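Local coordinates for maltose-binding protein MalE1 (Thermotoga maritima, PDB 6DTU) that binds maltotetraose in the cleft of a periplasmic binding protein and probably serves in the uptake of maltose and related sugars, at residues S10-V14 and G298-L302; L20-F24 and F281-I286; M108-I114 and F321-A325; N180-A185 and V366-K370; Y211-D215 and I226-A232. The contacts are given in a common frame with arbitrary orientation. Numbering follows the deposited sequence.

Contact 1: S10-V14 and G298-L302. With GLC (alpha-D-glucopyranose), chain C.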
# COMPACT_ATOMS: atom_id res chain seq x y z
N SER A 10 -1.54 7.98 8.76
CA SER A 10 -0.22 7.45 9.07
C SER A 10 0.77 8.60 9.23
O SER A 10 0.46 9.77 9.02
CB SER A 10 0.26 6.52 7.95
OG SER A 10 0.82 7.27 6.90
N GLU A 11 2.02 8.26 9.57
CA GLU A 11 3.02 9.29 9.76
C GLU A 11 3.29 10.10 8.49
O GLU A 11 3.70 11.26 8.59
CB GLU A 11 4.34 8.71 10.29
CG GLU A 11 5.11 7.87 9.30
CD GLU A 11 4.84 6.41 9.50
OE1 GLU A 11 3.77 6.11 10.06
OE2 GLU A 11 5.70 5.58 9.12
N LYS A 12 3.05 9.51 7.32
CA LYS A 12 3.47 10.15 6.08
C LYS A 12 2.68 11.41 5.78
O LYS A 12 3.22 12.34 5.18
CB LYS A 12 3.35 9.17 4.90
CG LYS A 12 4.19 7.88 5.06
CD LYS A 12 5.69 8.16 5.22
CE LYS A 12 6.49 6.87 5.35
NZ LYS A 12 7.96 7.14 5.38
N GLN A 13 1.41 11.47 6.18
CA GLN A 13 0.53 12.57 5.83
C GLN A 13 0.37 13.59 6.94
O GLN A 13 -0.29 14.62 6.72
CB GLN A 13 -0.86 12.06 5.40
CG GLN A 13 -0.88 11.01 4.30
CD GLN A 13 -0.88 9.59 4.82
OE1 GLN A 13 -0.67 9.36 6.01
NE2 GLN A 13 -1.09 8.65 3.94
N VAL A 14 0.99 13.38 8.11
CA VAL A 14 0.69 14.24 9.27
C VAL A 14 1.07 15.69 8.99
O VAL A 14 0.28 16.60 9.24
CB VAL A 14 1.39 13.71 10.53
CG1 VAL A 14 1.36 14.80 11.60
CG2 VAL A 14 0.77 12.40 11.02
N GLY A 298 4.12 16.78 -0.19
CA GLY A 298 4.36 16.30 1.16
C GLY A 298 4.41 14.80 1.29
O GLY A 298 5.03 14.30 2.24
N ASP A 299 3.81 14.07 0.36
CA ASP A 299 3.67 12.61 0.45
C ASP A 299 3.64 12.09 -0.98
O ASP A 299 2.57 11.75 -1.51
CB ASP A 299 2.38 12.26 1.20
CG ASP A 299 2.11 10.77 1.28
OD1 ASP A 299 3.00 9.97 0.96
OD2 ASP A 299 0.98 10.41 1.68
N PRO A 300 4.78 12.00 -1.65
CA PRO A 300 4.79 11.78 -3.11
C PRO A 300 4.53 10.34 -3.53
O PRO A 300 5.39 9.46 -3.38
CB PRO A 300 6.18 12.28 -3.54
CG PRO A 300 7.03 12.08 -2.34
CD PRO A 300 6.14 12.33 -1.14
N ARG A 301 3.34 10.11 -4.10
CA ARG A 301 2.98 8.83 -4.70
C ARG A 301 2.57 9.08 -6.17
O ARG A 301 3.27 9.84 -6.86
CB ARG A 301 1.91 8.12 -3.85
CG ARG A 301 2.32 8.09 -2.38
CD ARG A 301 1.35 7.35 -1.47
NE ARG A 301 1.60 7.68 -0.06
CZ ARG A 301 1.31 6.91 0.97
NH1 ARG A 301 0.78 5.68 0.81
NH2 ARG A 301 1.54 7.38 2.20
N LEU A 302 1.47 8.49 -6.66
CA LEU A 302 1.03 8.70 -8.04
C LEU A 302 -0.32 9.42 -8.01
O LEU A 302 -1.35 8.77 -7.82
CB LEU A 302 0.92 7.36 -8.79
CG LEU A 302 2.20 6.50 -8.86
CD1 LEU A 302 1.95 5.15 -9.52
CD2 LEU A 302 3.31 7.21 -9.57
C1 GLC C . 2.97 4.29 5.78
C2 GLC C . 2.19 4.53 4.54
C3 GLC C . 1.34 3.38 4.20
C4 GLC C . 2.14 2.13 4.06
C5 GLC C . 2.87 1.81 5.39
C6 GLC C . 3.79 0.77 5.30
O1 GLC C . 2.11 4.20 6.87
O2 GLC C . 1.39 5.73 4.77
O3 GLC C . 0.67 3.72 2.93
O4 GLC C . 1.26 1.02 3.73
O5 GLC C . 3.72 3.06 5.69
O6 GLC C . 4.29 0.48 6.61
O HOH W 1 5.54 12.05 3.80
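Two loops meet here through a sugar, a bridging water and van der Waals contacts, while an ion pair inside 298-302 positions R301. Where helix 289-298 runs out, water 1 lies within hydrogen-bonding distance of G298 O (2.8 Å) and K12 O (2.7 Å), bridging the two backbones. D299, the first residue to leave the helical conformation, aims its carboxylate at the 10-14 loop: OD2 lies 3.3 Å from Q13 CG, and also bonds to Y106. R301 completes the ion pair, NE to D299 OD1 at 2.9 Å, with E109 as a second acidic partner. Its guanidinium lies with K12 CB at its edge, 3.7 Å from NH2, and donates from NH1 to O3 of the chain C glucose (2.9 Å) and from NH2 to O2 (3.1 Å). That O2 in turn donates to S10 OG at 2.7 Å, while S10 OG accepts from K12 N in an ST turn. One glucose hydroxyl thus links both loops, its accepting and donating roles fixed by arginine and serine.

Contact 2: L20-F24 and F281-I286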
# COMPACT_ATOMS: atom_id res chain seq x y z
N LEU A 20 -2.56 22.11 6.25
CA LEU A 20 -3.84 22.40 5.62
C LEU A 20 -4.92 22.62 6.67
O LEU A 20 -5.79 23.50 6.51
CB LEU A 20 -4.26 21.24 4.71
CG LEU A 20 -3.29 21.01 3.55
CD1 LEU A 20 -3.61 19.73 2.77
CD2 LEU A 20 -3.31 22.23 2.65
N GLY A 21 -4.89 21.86 7.75
CA GLY A 21 -5.89 22.04 8.80
C GLY A 21 -5.79 23.39 9.47
O GLY A 21 -6.82 24.00 9.78
N GLU A 22 -4.56 23.87 9.69
CA GLU A 22 -4.37 25.21 10.21
C GLU A 22 -4.94 26.26 9.26
O GLU A 22 -5.53 27.25 9.69
CB GLU A 22 -2.88 25.47 10.42
CG GLU A 22 -2.29 24.81 11.64
CD GLU A 22 -0.77 24.87 11.69
OE1 GLU A 22 -0.20 24.23 12.60
OE2 GLU A 22 -0.14 25.56 10.86
N GLU A 23 -4.76 26.05 7.95
CA GLU A 23 -5.28 27.00 6.98
C GLU A 23 -6.81 27.01 6.98
O GLU A 23 -7.44 28.07 6.96
CB GLU A 23 -4.71 26.69 5.59
CG GLU A 23 -3.18 26.81 5.55
CD GLU A 23 -2.53 26.32 4.27
OE1 GLU A 23 -3.27 25.89 3.36
OE2 GLU A 23 -1.28 26.34 4.19
N PHE A 24 -7.42 25.83 7.06
CA PHE A 24 -8.87 25.75 7.11
C PHE A 24 -9.40 26.43 8.37
O PHE A 24 -10.42 27.11 8.33
CB PHE A 24 -9.27 24.26 7.08
CG PHE A 24 -10.72 24.01 6.74
CD1 PHE A 24 -11.16 24.06 5.40
CD2 PHE A 24 -11.64 23.69 7.74
CE1 PHE A 24 -12.50 23.83 5.07
CE2 PHE A 24 -12.99 23.44 7.41
CZ PHE A 24 -13.41 23.50 6.07
N PHE A 281 -15.13 19.77 4.01
CA PHE A 281 -13.68 19.90 4.06
C PHE A 281 -12.99 19.11 2.94
O PHE A 281 -12.08 19.61 2.28
CB PHE A 281 -13.25 19.45 5.45
CG PHE A 281 -11.79 19.37 5.65
CD1 PHE A 281 -11.05 20.50 5.91
CD2 PHE A 281 -11.15 18.16 5.61
CE1 PHE A 281 -9.69 20.41 6.13
CE2 PHE A 281 -9.79 18.07 5.81
CZ PHE A 281 -9.07 19.18 6.08
N LEU A 282 -13.45 17.88 2.70
CA LEU A 282 -12.81 17.05 1.69
C LEU A 282 -13.10 17.57 0.28
O LEU A 282 -12.18 17.65 -0.54
CB LEU A 282 -13.26 15.60 1.81
CG LEU A 282 -12.80 14.93 3.11
CD1 LEU A 282 -13.30 13.50 3.06
CD2 LEU A 282 -11.29 14.97 3.27
N THR A 283 -14.36 17.89 -0.01
CA THR A 283 -14.71 18.24 -1.39
C THR A 283 -14.34 19.67 -1.76
O THR A 283 -13.99 19.95 -2.92
CB THR A 283 -16.21 18.02 -1.66
OG1 THR A 283 -16.97 18.89 -0.81
CG2 THR A 283 -16.57 16.55 -1.42
N SER A 284 -14.46 20.61 -0.83
CA SER A 284 -14.28 22.02 -1.16
C SER A 284 -12.85 22.49 -1.02
O SER A 284 -12.51 23.58 -1.50
CB SER A 284 -15.16 22.89 -0.26
OG SER A 284 -14.56 23.02 1.04
N PHE A 285 -12.01 21.71 -0.34
CA PHE A 285 -10.66 22.14 0.02
C PHE A 285 -9.65 21.05 -0.33
O PHE A 285 -8.76 21.28 -1.16
CB PHE A 285 -10.59 22.48 1.52
CG PHE A 285 -9.21 22.88 2.02
CD1 PHE A 285 -8.41 23.77 1.31
CD2 PHE A 285 -8.75 22.43 3.26
CE1 PHE A 285 -7.16 24.15 1.77
CE2 PHE A 285 -7.50 22.83 3.74
CZ PHE A 285 -6.72 23.71 3.00
N ILE A 286 -9.78 19.87 0.26
CA ILE A 286 -8.79 18.82 0.03
C ILE A 286 -8.77 18.40 -1.44
O ILE A 286 -7.71 18.10 -2.01
CB ILE A 286 -9.01 17.64 1.00
CG1 ILE A 286 -8.73 18.07 2.45
CG2 ILE A 286 -8.13 16.43 0.67
CD1 ILE A 286 -7.27 18.44 2.71
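This is an aromatic, almost perpendicular helix-helix contact in the sheet-and-helix domain that carries the N-terminus, about 24 Å from the centre of the chain. Helix 14-28, the first helix of the chain, meets the C-terminal end of helix 275-286; over the short segments the axes cross at 95° and come within 11.8 Å, a separation wide enough for phenylalanine rings to fill. F24 reaches across to meet both F281 and F285 through the same ring atom, CD1. The edge of F281 points at the face of F24 in a T-shaped pair, with ring centroids 4.8 Å apart and planes at 89°; the nearest atoms, F24 CD1 and F281 CD1, are 3.6 Å apart. F285 lies more nearly parallel to F24, its plane inclined by 26°, but the rings are slid apart and barely overlap, although F24 CD1 and F285 CD2 are also 3.6 Å apart.

One turn earlier, L20 packs its CD2 on F285 CZ at 3.7 Å and its CD1 on I286 CD1 at 3.9 Å. The edge of F285 also approaches L20 O, 3.3 Å from CE2. A wider pi-type turn at 282-286, closed by I286 N to F281 O at 3.1 Å, accompanies this end of the helix. E23 directs its charge to K19 and R294. With no hydrogen bond between the segments, the contact rests on apolar and ring-ring packing.

Contact 3: M108-I114 and F321-A325. With GLC (alpha-D-glucopyranose), chain B.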
# COMPACT_ATOMS: atom_id res chain seq x y z
N MET A 108 -2.52 6.80 -6.26
CA MET A 108 -2.33 5.36 -6.35
C MET A 108 -0.86 5.03 -6.14
O MET A 108 0.00 5.91 -6.05
CB MET A 108 -2.86 4.77 -7.67
CG MET A 108 -2.07 5.20 -8.86
SD MET A 108 -2.57 4.36 -10.39
CE MET A 108 -1.46 2.95 -10.39
N GLU A 109 -0.57 3.73 -6.04
CA GLU A 109 0.78 3.32 -5.66
C GLU A 109 0.96 1.84 -5.96
O GLU A 109 -0.01 1.09 -6.09
CB GLU A 109 1.01 3.55 -4.16
CG GLU A 109 0.07 2.70 -3.30
CD GLU A 109 -0.03 3.14 -1.87
OE1 GLU A 109 0.47 4.23 -1.54
OE2 GLU A 109 -0.60 2.38 -1.07
N ALA A 110 2.23 1.43 -6.04
CA ALA A 110 2.60 0.03 -6.07
C ALA A 110 4.05 -0.05 -5.63
O ALA A 110 4.83 0.88 -5.86
CB ALA A 110 2.49 -0.56 -7.48
N ILE A 111 4.40 -1.17 -4.98
CA ILE A 111 5.80 -1.36 -4.60
C ILE A 111 6.65 -1.61 -5.85
O ILE A 111 6.14 -1.98 -6.91
CB ILE A 111 6.01 -2.45 -3.54
CG1 ILE A 111 5.56 -3.83 -4.01
CG2 ILE A 111 5.23 -2.09 -2.26
CD1 ILE A 111 5.57 -4.89 -2.88
N ALA A 112 7.94 -1.35 -5.72
CA ALA A 112 8.90 -1.42 -6.81
C ALA A 112 10.28 -1.68 -6.21
O ALA A 112 10.45 -1.73 -4.99
CB ALA A 112 8.92 -0.12 -7.64
N LEU A 113 11.27 -1.88 -7.08
CA LEU A 113 12.64 -1.96 -6.60
C LEU A 113 13.14 -0.55 -6.36
O LEU A 113 13.14 0.28 -7.28
CB LEU A 113 13.53 -2.67 -7.60
CG LEU A 113 14.98 -2.89 -7.20
CD1 LEU A 113 15.07 -4.01 -6.19
CD2 LEU A 113 15.76 -3.24 -8.47
N ILE A 114 13.51 -0.25 -5.12
CA ILE A 114 14.17 0.99 -4.77
C ILE A 114 15.61 0.63 -4.46
O ILE A 114 15.87 -0.29 -3.68
CB ILE A 114 13.51 1.65 -3.55
CG1 ILE A 114 12.03 1.89 -3.83
CG2 ILE A 114 14.21 2.99 -3.23
CD1 ILE A 114 11.31 2.38 -2.63
N PHE A 321 7.62 4.19 -10.47
CA PHE A 321 6.49 3.51 -9.84
C PHE A 321 5.37 3.22 -10.83
O PHE A 321 4.69 2.20 -10.70
CB PHE A 321 6.00 4.31 -8.62
CG PHE A 321 6.93 4.23 -7.42
CD1 PHE A 321 7.12 3.04 -6.74
CD2 PHE A 321 7.64 5.35 -7.02
CE1 PHE A 321 7.99 2.97 -5.66
CE2 PHE A 321 8.51 5.27 -5.95
CZ PHE A 321 8.68 4.09 -5.28
N THR A 322 5.17 4.11 -11.81
CA THR A 322 4.17 3.86 -12.84
C THR A 322 4.52 2.62 -13.66
O THR A 322 3.65 1.79 -13.94
CB THR A 322 4.06 5.12 -13.72
OG1 THR A 322 3.60 6.21 -12.92
CG2 THR A 322 3.09 4.93 -14.86
N LEU A 323 5.80 2.47 -14.03
CA LEU A 323 6.23 1.26 -14.72
C LEU A 323 5.93 0.01 -13.89
O LEU A 323 5.53 -1.02 -14.43
CB LEU A 323 7.73 1.33 -15.03
CG LEU A 323 8.16 2.26 -16.17
CD1 LEU A 323 9.67 2.22 -16.33
CD2 LEU A 323 7.47 1.88 -17.48
N SER A 324 6.16 0.08 -12.58
CA SER A 324 5.89 -1.08 -11.73
C SER A 324 4.40 -1.35 -11.64
O SER A 324 3.96 -2.50 -11.79
CB SER A 324 6.52 -0.87 -10.34
OG SER A 324 6.36 -2.03 -9.53
N ALA A 325 3.60 -0.28 -11.45
CA ALA A 325 2.16 -0.43 -11.34
C ALA A 325 1.52 -0.91 -12.63
O ALA A 325 0.42 -1.48 -12.58
CB ALA A 325 1.53 0.91 -10.94
C1 GLC B . 1.68 0.36 2.57
C2 GLC B . 0.54 0.29 1.62
C3 GLC B . -0.61 -0.38 2.23
C4 GLC B . -0.25 -1.77 2.69
C5 GLC B . 0.97 -1.76 3.66
C6 GLC B . 1.49 -3.08 3.91
O2 GLC B . 0.14 1.66 1.33
O3 GLC B . -1.69 -0.54 1.24
O4 GLC B . -1.37 -2.34 3.46
O5 GLC B . 2.07 -1.00 2.94
O6 GLC B . 2.37 -3.00 5.02
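A helix serine hydroxyl bonds a backbone carbonyl in the loop between two strands: S324 OG donates to I111 O at 2.6 Å, a short hydrogen bond at the break between strands 100-109 and 112-116. Those strands belong to different sheets, so residues 110 and 111 lie on a crossing from one domain to the other, and helix 316-326 packs against it. The helix runs at 147° to strand 112-114, with segment axes 8.6 Å apart.

Small residues permit this closeness. A110 and A325 come within 5.3 Å at their CA atoms and touch at 3.9 Å through their CB atoms, while A112 CB lies 3.7 Å from S324 CB. F321 fills the space beside them, its CD1 3.7 Å from A112 CB and its ring edge meeting I114 CD1, 4.1 Å from CZ. At the other end M108 CE covers A325 CB at 3.7 Å. A110 O, 3.3 Å from F321 CD1, is buried without a hydrogen-bonding partner.

The E109 carboxylate reaches the sugar, where OE2 accepts from O2 of the chain B glucose at 2.6 Å; R301 and Q264 also bind its carboxylate. The chemistry therefore divides at this crossing: apolar packing and one serine bond hold the helix, while the neighbouring acid is shared between the ligand and the polar residues R301 and Q264.

Contact 4: N180-A185 and V366-K370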
# COMPACT_ATOMS: atom_id res chain seq x y z
N ASN A 180 -15.40 -17.23 -3.74
CA ASN A 180 -15.34 -18.66 -3.47
C ASN A 180 -14.26 -19.37 -4.25
O ASN A 180 -14.08 -20.58 -4.08
CB ASN A 180 -16.70 -19.31 -3.73
CG ASN A 180 -17.70 -18.99 -2.65
OD1 ASN A 180 -18.28 -17.91 -2.63
ND2 ASN A 180 -17.91 -19.93 -1.74
N ASP A 181 -13.52 -18.65 -5.08
CA ASP A 181 -12.44 -19.21 -5.90
C ASP A 181 -11.17 -18.47 -5.50
O ASP A 181 -10.89 -17.39 -6.01
CB ASP A 181 -12.77 -19.08 -7.38
CG ASP A 181 -11.70 -19.67 -8.29
OD1 ASP A 181 -10.55 -19.87 -7.85
OD2 ASP A 181 -12.00 -19.92 -9.47
N ILE A 182 -10.41 -19.08 -4.60
CA ILE A 182 -9.21 -18.46 -4.04
C ILE A 182 -7.99 -19.10 -4.70
O ILE A 182 -7.91 -20.32 -4.80
CB ILE A 182 -9.19 -18.60 -2.51
CG1 ILE A 182 -10.40 -17.88 -1.91
CG2 ILE A 182 -7.91 -18.03 -1.92
CD1 ILE A 182 -10.49 -18.05 -0.40
N GLY A 183 -7.04 -18.26 -5.15
CA GLY A 183 -5.89 -18.80 -5.87
C GLY A 183 -4.55 -18.63 -5.18
O GLY A 183 -3.49 -18.63 -5.82
N LEU A 184 -4.57 -18.51 -3.86
CA LEU A 184 -3.35 -18.27 -3.11
C LEU A 184 -2.61 -19.54 -2.75
O LEU A 184 -1.62 -19.48 -2.01
CB LEU A 184 -3.67 -17.44 -1.86
CG LEU A 184 -4.23 -16.07 -2.21
CD1 LEU A 184 -4.72 -15.41 -0.93
CD2 LEU A 184 -3.17 -15.21 -2.87
N ALA A 185 -3.09 -20.70 -3.21
CA ALA A 185 -2.35 -21.96 -3.07
C ALA A 185 -2.35 -22.74 -4.38
O ALA A 185 -2.16 -23.96 -4.36
CB ALA A 185 -2.89 -22.83 -1.93
N VAL A 366 -5.35 -21.02 2.69
CA VAL A 366 -6.58 -20.93 1.91
C VAL A 366 -7.76 -21.57 2.65
O VAL A 366 -8.88 -21.04 2.62
CB VAL A 366 -6.36 -21.50 0.50
CG1 VAL A 366 -7.66 -21.66 -0.25
CG2 VAL A 366 -5.41 -20.59 -0.30
N GLU A 367 -7.54 -22.69 3.34
CA GLU A 367 -8.62 -23.25 4.14
C GLU A 367 -9.03 -22.30 5.26
O GLU A 367 -10.22 -22.19 5.59
CB GLU A 367 -8.22 -24.60 4.74
CG GLU A 367 -7.59 -25.58 3.76
CD GLU A 367 -7.44 -26.99 4.32
OE1 GLU A 367 -7.55 -27.95 3.54
OE2 GLU A 367 -7.18 -27.12 5.54
N ARG A 368 -8.07 -21.58 5.83
CA ARG A 368 -8.39 -20.60 6.85
C ARG A 368 -9.19 -19.45 6.27
O ARG A 368 -10.22 -19.06 6.83
CB ARG A 368 -7.12 -20.11 7.54
CG ARG A 368 -7.34 -19.01 8.54
CD ARG A 368 -6.04 -18.58 9.20
NE ARG A 368 -6.13 -17.25 9.79
CZ ARG A 368 -5.13 -16.67 10.45
NH1 ARG A 368 -3.99 -17.32 10.60
NH2 ARG A 368 -5.28 -15.46 10.96
N ILE A 369 -8.78 -18.94 5.10
CA ILE A 369 -9.49 -17.82 4.48
C ILE A 369 -10.92 -18.22 4.14
O ILE A 369 -11.87 -17.48 4.40
CB ILE A 369 -8.74 -17.36 3.23
CG1 ILE A 369 -7.34 -16.86 3.61
CG2 ILE A 369 -9.53 -16.28 2.51
CD1 ILE A 369 -6.43 -16.63 2.41
N LYS A 370 -11.08 -19.41 3.55
CA LYS A 370 -12.40 -19.88 3.13
C LYS A 370 -13.32 -20.05 4.34
O LYS A 370 -14.47 -19.60 4.32
CB LYS A 370 -12.27 -21.20 2.38
CG LYS A 370 -11.58 -21.10 1.03
CD LYS A 370 -11.60 -22.40 0.27
CE LYS A 370 -12.97 -22.62 -0.37
NZ LYS A 370 -13.25 -21.61 -1.45
O HOH W 2 -16.02 -22.40 -0.80
O HOH W 3 -11.17 -21.77 -3.46
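Helix 358-374, the last in the chain, packs here on the edge strand of a small antiparallel three-stranded sheet, a strand-on-helix contact at the periphery of the solute-binding fold. Strand 181-183, paired with strand 168-173, runs at 149° to the helix, with the short-segment axes 9.7 Å apart.

Apolar contacts make up most of the interface. I182 points into it and lies along the helix: its CG2 is 3.9 Å from V366 CG2, and its CD1 is 3.5 Å from both I369 CG2 and K370 CG. After the strand, the chain curls round V366, so that L184 CB and A185 CB approach V366 CG2 at 3.9 and 3.7 Å. L184 CD1 meets I369 CD1 at 3.9 Å; V340 and M344 border this deeper side, the latter from helix 341-352.

Polar contacts gather at the opposite end, where the chain turns its corner at N180. The long K370 side chain extends past I182 toward the backbone there, and its NZ lies 2.9 Å from N180 O. Water 2 accepts from N180 ND2 at 3.2 Å and, weakly, from K370 NZ at 3.0 Å. Water 3 accepts from both I182 N, at 3.0 Å, and K370 NZ, at 2.9 Å.

Contact 5: Y211-D215 and I226-A232. With GLC (alpha-D-glucopyranose), chain C; GLC (alpha-D-glucopyranose), chain B.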
# COMPACT_ATOMS: atom_id res chain seq x y z
N TYR A 211 9.13 -4.82 7.79
CA TYR A 211 9.07 -3.49 7.18
C TYR A 211 10.07 -2.54 7.83
O TYR A 211 10.80 -1.82 7.14
CB TYR A 211 7.64 -2.93 7.23
CG TYR A 211 7.59 -1.63 6.47
CD1 TYR A 211 7.40 -1.62 5.09
CD2 TYR A 211 7.84 -0.43 7.10
CE1 TYR A 211 7.42 -0.43 4.36
CE2 TYR A 211 7.90 0.76 6.37
CZ TYR A 211 7.70 0.74 5.00
OH TYR A 211 7.75 1.91 4.30
N GLN A 212 10.08 -2.48 9.16
CA GLN A 212 10.94 -1.53 9.86
C GLN A 212 12.41 -1.75 9.54
O GLN A 212 13.16 -0.79 9.35
CB GLN A 212 10.66 -1.60 11.36
CG GLN A 212 11.23 -0.48 12.21
CD GLN A 212 12.70 -0.65 12.46
OE1 GLN A 212 13.19 -1.77 12.64
NE2 GLN A 212 13.42 0.46 12.47
N ILE A 213 12.86 -3.01 9.51
CA ILE A 213 14.25 -3.29 9.17
C ILE A 213 14.55 -2.83 7.75
O ILE A 213 15.56 -2.17 7.49
CB ILE A 213 14.58 -4.79 9.37
CG1 ILE A 213 14.59 -5.14 10.87
CG2 ILE A 213 15.91 -5.13 8.67
CD1 ILE A 213 14.49 -6.65 11.17
N MET A 214 13.66 -3.16 6.80
CA MET A 214 13.89 -2.75 5.42
C MET A 214 13.97 -1.23 5.31
O MET A 214 14.91 -0.68 4.71
CB MET A 214 12.74 -3.26 4.56
CG MET A 214 12.72 -2.56 3.20
SD MET A 214 11.41 -3.08 2.09
CE MET A 214 9.93 -2.65 3.03
N ASP A 215 12.99 -0.54 5.87
CA ASP A 215 12.87 0.90 5.71
C ASP A 215 14.03 1.62 6.39
O ASP A 215 14.65 2.50 5.78
CB ASP A 215 11.53 1.30 6.34
CG ASP A 215 11.06 2.69 5.93
OD1 ASP A 215 11.24 3.08 4.77
OD2 ASP A 215 10.45 3.36 6.77
N ILE A 226 15.84 -2.65 -2.06
CA ILE A 226 14.65 -3.07 -1.35
C ILE A 226 13.46 -3.14 -2.30
O ILE A 226 13.50 -2.63 -3.42
CB ILE A 226 14.31 -2.16 -0.15
CG1 ILE A 226 13.98 -0.75 -0.64
CG2 ILE A 226 15.46 -2.17 0.86
CD1 ILE A 226 13.56 0.17 0.49
N ILE A 227 12.40 -3.80 -1.84
CA ILE A 227 11.11 -3.74 -2.51
C ILE A 227 10.14 -3.01 -1.59
O ILE A 227 9.74 -3.54 -0.55
CB ILE A 227 10.59 -5.11 -2.92
CG1 ILE A 227 11.51 -5.70 -3.99
CG2 ILE A 227 9.19 -4.96 -3.51
CD1 ILE A 227 11.11 -7.11 -4.44
N ASN A 228 9.77 -1.79 -1.98
CA ASN A 228 8.96 -0.92 -1.14
C ASN A 228 8.25 0.08 -2.04
O ASN A 228 8.51 0.15 -3.24
CB ASN A 228 9.83 -0.20 -0.11
CG ASN A 228 9.05 0.30 1.09
OD1 ASN A 228 7.84 0.11 1.20
ND2 ASN A 228 9.75 0.93 2.02
N GLY A 229 7.37 0.88 -1.44
CA GLY A 229 6.50 1.76 -2.19
C GLY A 229 6.87 3.22 -2.12
O GLY A 229 7.78 3.64 -1.39
N PRO A 230 6.12 4.05 -2.85
CA PRO A 230 6.48 5.46 -2.98
C PRO A 230 6.30 6.26 -1.70
O PRO A 230 6.86 7.36 -1.59
CB PRO A 230 5.58 5.95 -4.12
CG PRO A 230 4.36 5.03 -4.03
CD PRO A 230 4.93 3.68 -3.62
N TRP A 231 5.52 5.75 -0.75
CA TRP A 231 5.40 6.37 0.56
C TRP A 231 6.73 6.44 1.29
O TRP A 231 6.85 7.19 2.26
CB TRP A 231 4.43 5.54 1.42
CG TRP A 231 4.78 4.07 1.51
CD1 TRP A 231 5.69 3.50 2.34
CD2 TRP A 231 4.23 3.01 0.72
NE1 TRP A 231 5.74 2.14 2.13
CE2 TRP A 231 4.86 1.81 1.13
CE3 TRP A 231 3.28 2.95 -0.31
CZ2 TRP A 231 4.55 0.56 0.56
CZ3 TRP A 231 2.98 1.71 -0.86
CH2 TRP A 231 3.63 0.54 -0.44
N ALA A 232 7.74 5.67 0.88
CA ALA A 232 8.99 5.61 1.61
C ALA A 232 10.05 6.58 1.09
O ALA A 232 11.05 6.80 1.79
CB ALA A 232 9.53 4.18 1.58
C1 GLC C . 2.97 4.29 5.78
C2 GLC C . 2.19 4.53 4.54
C3 GLC C . 1.34 3.38 4.20
C4 GLC C . 2.14 2.13 4.06
C5 GLC C . 2.87 1.81 5.39
C6 GLC C . 3.79 0.77 5.30
O1 GLC C . 2.11 4.20 6.87
O2 GLC C . 1.39 5.73 4.77
O3 GLC C . 0.67 3.72 2.93
O4 GLC C . 1.26 1.02 3.73
O5 GLC C . 3.72 3.06 5.69
O6 GLC C . 4.29 0.48 6.61
C1 GLC B . 1.68 0.36 2.57
C2 GLC B . 0.54 0.29 1.62
C3 GLC B . -0.61 -0.38 2.23
C4 GLC B . -0.25 -1.77 2.69
C5 GLC B . 0.97 -1.76 3.66
C6 GLC B . 1.49 -3.08 3.91
O2 GLC B . 0.14 1.66 1.33
O3 GLC B . -1.69 -0.54 1.24
O4 GLC B . -1.37 -2.34 3.46
O5 GLC B . 2.07 -1.00 2.94
O6 GLC B . 2.37 -3.00 5.02
O HOH W 4 10.63 5.85 4.48
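Helix 211-215 lies over strand 226-228 at 118°, the segment axes 9.5 Å apart; beyond the strand, the backbone passes through G229 into a 3-10 turn at 230-232, closed by A232 N to G229 O at 3.0 Å. M214 makes the broadest contact: its CG rests 3.6 Å from I226 CG2, its SD is 3.2 Å from I227 O, and its CE reaches N228 CG at 3.6 Å. The strand belongs to the four-stranded sheet of one domain of this periplasmic binding protein, and the turn after it carries W231 into the maltotetraose cleft. There one indole face meets both sugars, CZ2 lying 3.5 Å from C1 of the chain B glucose, in aromatic-carbohydrate stacking. Y211 OH accepts from N228 ND2 at 3.2 Å and weakly from W231 NE1 at 3.0 Å, while its ring face receives O6 of the chain C glucose, 3.6 Å from CE2. Y236 bonds both D215 OD1 and N228 ND2; water 4 donates to D215 OD1 and A232 O, each at 2.9 Å.

Overall arrangement
Contacts 1, 3 and 5 form one group around the bound sugar, their centres 12 to 15 Å apart. A salt bridge from R301 NH1 to E109 OE1 (2.8 Å) joins contact 1 to contact 3. Neighbouring strands 112-116 and 223-228 join contact 3 to contact 5, and W231 packs on both R301 and E109. Contacts 1 and 5 share the chain C glucose, contacts 3 and 5 the chain B glucose. Contacts 2 and 4 lie peripherally, on opposite sides of the chain's centre, about 42 Å apart between centres; at the nearest atoms contact 2 is about 7 Å from contact 1, and contact 4 about 14 Å from contact 3. Sequence-distant segments thus converge on one ligand.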